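Local coordinates for protein exotoxin (Staphylococcus aureus subsp. aureus, PDB 3URY) that belongs to the staphylococcal superantigen-like exotoxins and probably acts as a secreted virulence factor that interferes with host immune defences, at residues His96-Arg101 with Phe118-Glu123. Sequence-based numbering, arbitrary orientation.
Sequences HKAGVR and FKITKE
With chi1 at -177°, the ring of His96 swings beside its own carbonyl carbon, while Ile120 sends CG1 back beside its backbone N and extends to CD1; paired on one face, the two side chains run side by side, and these torsions bring Ile120 CD1 to His96 CD2 at 3.5 Å, oblique to the ring. The same methyl also packs on Ala98 CB, and diagonally across the strands Val100 CG2 leans against Phe118 CB at 3.9 Å. Beneath this face runs an antiparallel pairing of two hairpin strands: His96 with Ile120 and Ala98 with Phe118 are hydrogen-bonded pairs, each closed by two N-H...O bonds, from 2.7 Å for Ile120 N to His96 O up to 2.9 Å for His96 N to Ile120 O. Between them, the non-hydrogen-bonded pair Lys97 and Lys119 occupies the other face. Their chains cross with Lys119 NZ 3.3 Å from Lys97 CD and Lys97 CG a tight 3.4 Å from Lys119 CD; Lys97 NZ stays 5.2 Å from Lys119 NZ. Strand 111-120 edges the beta-grasp sheet. The chemistry is thus divided by face: Phe118 packs on helix 127-142, Ala98 and Ile120 on Ile185 of the adjacent strand, whose carbonyl oxygen is hydrogen-bonded to His96 NE2 at the margin, whereas the lysines pack by their stems, a salt bridge from Lys119 NZ to Glu117 probably offsetting the like charge nearby and Lys97 NZ having a long, weak ion pair with Asp95.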
ATOM      1  N   HIS A  96     -12.510 -10.294  -7.950  1.00 53.99           N
ATOM      2  CA  HIS A  96     -12.896 -10.539  -6.563  1.00 58.89           C
ATOM      3  C   HIS A  96     -13.185  -9.239  -5.873  1.00 54.93           C
ATOM      4  O   HIS A  96     -12.678  -8.212  -6.257  1.00 52.14           O
ATOM      5  CB  HIS A  96     -11.731 -11.244  -5.847  1.00 57.22           C
ATOM      6  CG  HIS A  96     -12.007 -11.630  -4.405  1.00 59.53           C
ATOM      7  ND1 HIS A  96     -13.008 -12.470  -4.054  1.00 72.24           N
ATOM      8  CD2 HIS A  96     -11.278 -11.387  -3.240  1.00 63.92           C
ATOM      9  CE1 HIS A  96     -12.983 -12.677  -2.709  1.00 68.62           C
ATOM     10  NE2 HIS A  96     -11.916 -12.015  -2.214  1.00 66.44           N
ATOM     11  N   LYS A  97     -14.031  -9.275  -4.857  1.00 58.77           N
ATOM     12  CA  LYS A  97     -14.381  -8.077  -4.087  1.00 58.03           C
ATOM     13  C   LYS A  97     -14.239  -8.447  -2.628  1.00 56.90           C
ATOM     14  O   LYS A  97     -14.250  -9.630  -2.315  1.00 55.84           O
ATOM     15  CB  LYS A  97     -15.815  -7.701  -4.410  1.00 69.10           C
ATOM     16  CG  LYS A  97     -15.962  -6.963  -5.729  1.00 76.45           C
ATOM     17  CD  LYS A  97     -17.361  -7.084  -6.350  1.00 83.07           C
ATOM     18  CE  LYS A  97     -17.569  -8.419  -7.083  1.00 86.48           C
ATOM     19  NZ  LYS A  97     -16.593  -8.634  -8.206  1.00 72.99           N
ATOM     20  N   ALA A  98     -14.030  -7.467  -1.748  1.00 52.78           N
ATOM     21  CA  ALA A  98     -13.997  -7.722  -0.289  1.00 51.04           C
ATOM     22  C   ALA A  98     -14.842  -6.620   0.339  1.00 50.64           C
ATOM     23  O   ALA A  98     -14.657  -5.433   0.035  1.00 50.42           O
ATOM     24  CB  ALA A  98     -12.587  -7.684   0.267  1.00 48.16           C
ATOM     25  N   GLY A  99     -15.753  -7.011   1.227  1.00 51.62           N
ATOM     26  CA  GLY A  99     -16.636  -6.063   1.897  1.00 49.84           C
ATOM     27  C   GLY A  99     -15.846  -5.276   2.930  1.00 49.82           C
ATOM     28  O   GLY A  99     -14.968  -5.842   3.583  1.00 44.45           O
ATOM     29  N   VAL A 100     -16.103  -3.966   3.036  1.00 46.78           N
ATOM     30  CA  VAL A 100     -15.417  -3.166   3.998  1.00 44.72           C
ATOM     31  C   VAL A 100     -16.434  -2.593   4.986  1.00 50.18           C
ATOM     32  O   VAL A 100     -17.442  -2.037   4.536  1.00 44.98           O
ATOM     33  CB  VAL A 100     -14.745  -1.959   3.322  1.00 46.06           C
ATOM     34  CG1 VAL A 100     -14.020  -1.121   4.370  1.00 38.06           C
ATOM     35  CG2 VAL A 100     -13.793  -2.439   2.235  1.00 46.13           C
ATOM     36  N   ARG A 101     -16.157  -2.728   6.306  1.00 46.32           N
ATOM     37  CA  ARG A 101     -16.989  -2.148   7.389  1.00 48.89           C
ATOM     38  C   ARG A 101     -16.197  -1.083   8.153  1.00 43.85           C
ATOM     39  O   ARG A 101     -15.127  -1.355   8.664  1.00 43.59           O
ATOM     40  CB  ARG A 101     -17.431  -3.226   8.398  1.00 51.27           C
ATOM     41  CG  ARG A 101     -18.431  -4.184   7.816  1.00 63.68           C
ATOM     42  CD  ARG A 101     -19.837  -3.617   7.879  1.00 76.55           C
ATOM     43  NE  ARG A 101     -20.778  -4.462   7.144  1.00 89.39           N
ATOM     44  CZ  ARG A 101     -22.107  -4.368   7.200  1.00100.77           C
ATOM     45  NH1 ARG A 101     -22.856  -5.188   6.467  1.00115.02           N
ATOM     46  NH2 ARG A 101     -22.700  -3.485   7.995  1.00105.72           N
ATOM     47  N   PHE A 118     -14.271  -3.230  -1.684  1.00 42.90           N
ATOM     48  CA  PHE A 118     -12.965  -3.103  -2.218  1.00 41.97           C
ATOM     49  C   PHE A 118     -12.719  -4.155  -3.339  1.00 45.38           C
ATOM     50  O   PHE A 118     -12.678  -5.355  -3.088  1.00 43.70           O
ATOM     51  CB  PHE A 118     -12.003  -3.274  -1.075  1.00 40.64           C
ATOM     52  CG  PHE A 118     -10.612  -2.936  -1.429  1.00 44.84           C
ATOM     53  CD1 PHE A 118     -10.170  -1.627  -1.300  1.00 43.51           C
ATOM     54  CD2 PHE A 118      -9.745  -3.902  -1.925  1.00 45.69           C
ATOM     55  CE1 PHE A 118      -8.857  -1.327  -1.592  1.00 38.93           C
ATOM     56  CE2 PHE A 118      -8.445  -3.575  -2.313  1.00 40.87           C
ATOM     57  CZ  PHE A 118      -8.009  -2.290  -2.121  1.00 38.78           C
ATOM     58  N   LYS A 119     -12.596  -3.662  -4.568  1.00 45.74           N
ATOM     59  CA  LYS A 119     -12.405  -4.506  -5.737  1.00 47.71           C
ATOM     60  C   LYS A 119     -10.949  -4.960  -5.809  1.00 44.32           C
ATOM     61  O   LYS A 119      -9.988  -4.172  -5.646  1.00 44.86           O
ATOM     62  CB  LYS A 119     -12.720  -3.753  -7.034  1.00 56.25           C
ATOM     63  CG  LYS A 119     -14.025  -2.980  -7.082  1.00 66.34           C
ATOM     64  CD  LYS A 119     -15.249  -3.842  -6.839  1.00 68.90           C
ATOM     65  CE  LYS A 119     -16.495  -2.983  -6.739  1.00 68.64           C
ATOM     66  NZ  LYS A 119     -17.686  -3.843  -6.523  1.00 78.59           N
ATOM     67  N   ILE A 120     -10.802  -6.238  -6.093  1.00 44.76           N
ATOM     68  CA  ILE A 120      -9.535  -6.880  -6.207  1.00 44.81           C
ATOM     69  C   ILE A 120      -9.453  -7.492  -7.597  1.00 45.00           C
ATOM     70  O   ILE A 120     -10.281  -8.369  -7.984  1.00 45.87           O
ATOM     71  CB  ILE A 120      -9.405  -7.966  -5.136  1.00 48.61           C
ATOM     72  CG1 ILE A 120      -9.434  -7.298  -3.758  1.00 51.18           C
ATOM     73  CG2 ILE A 120      -8.131  -8.746  -5.329  1.00 46.44           C
ATOM     74  CD1 ILE A 120      -9.699  -8.281  -2.637  1.00 54.49           C
ATOM     75  N   THR A 121      -8.446  -7.044  -8.343  1.00 42.59           N
ATOM     76  CA  THR A 121      -8.215  -7.543  -9.695  1.00 43.74           C
ATOM     77  C   THR A 121      -6.840  -8.154  -9.862  1.00 44.21           C
ATOM     78  O   THR A 121      -6.462  -8.489 -10.997  1.00 42.21           O
ATOM     79  CB  THR A 121      -8.408  -6.458 -10.779  1.00 44.99           C
ATOM     80  OG1 THR A 121      -7.597  -5.334 -10.462  1.00 43.48           O
ATOM     81  CG2 THR A 121      -9.864  -6.027 -10.881  1.00 46.43           C
ATOM     82  N   LYS A 122      -6.139  -8.376  -8.734  1.00 44.01           N
ATOM     83  CA  LYS A 122      -4.793  -8.936  -8.718  1.00 41.34           C
ATOM     84  C   LYS A 122      -4.655 -10.202  -7.863  1.00 41.41           C
ATOM     85  O   LYS A 122      -5.143 -10.258  -6.741  1.00 41.70           O
ATOM     86  CB  LYS A 122      -3.811  -7.877  -8.209  1.00 40.61           C
ATOM     87  CG  LYS A 122      -3.431  -6.890  -9.345  1.00 44.19           C
ATOM     88  CD  LYS A 122      -2.390  -5.842  -8.987  1.00 41.84           C
ATOM     89  CE  LYS A 122      -1.155  -6.363  -8.258  1.00 37.90           C
ATOM     90  NZ  LYS A 122      -0.414  -7.462  -8.913  1.00 33.44           N
ATOM     91  N   GLU A 123      -4.039 -11.225  -8.423  1.00 41.73           N
ATOM     92  CA  GLU A 123      -3.775 -12.481  -7.691  1.00 43.64           C
ATOM     93  C   GLU A 123      -2.920 -12.252  -6.473  1.00 40.70           C
ATOM     94  O   GLU A 123      -3.074 -12.879  -5.442  1.00 43.24           O
ATOM     95  CB  GLU A 123      -2.974 -13.441  -8.548  1.00 49.37           C
ATOM     96  CG  GLU A 123      -3.727 -14.559  -9.172  1.00 54.91           C
ATOM     97  CD  GLU A 123      -2.798 -15.541  -9.852  1.00 53.83           C
ATOM     98  OE1 GLU A 123      -1.931 -15.106 -10.615  1.00 51.27           O
ATOM     99  OE2 GLU A 123      -2.933 -16.745  -9.590  1.00 60.52           O
TER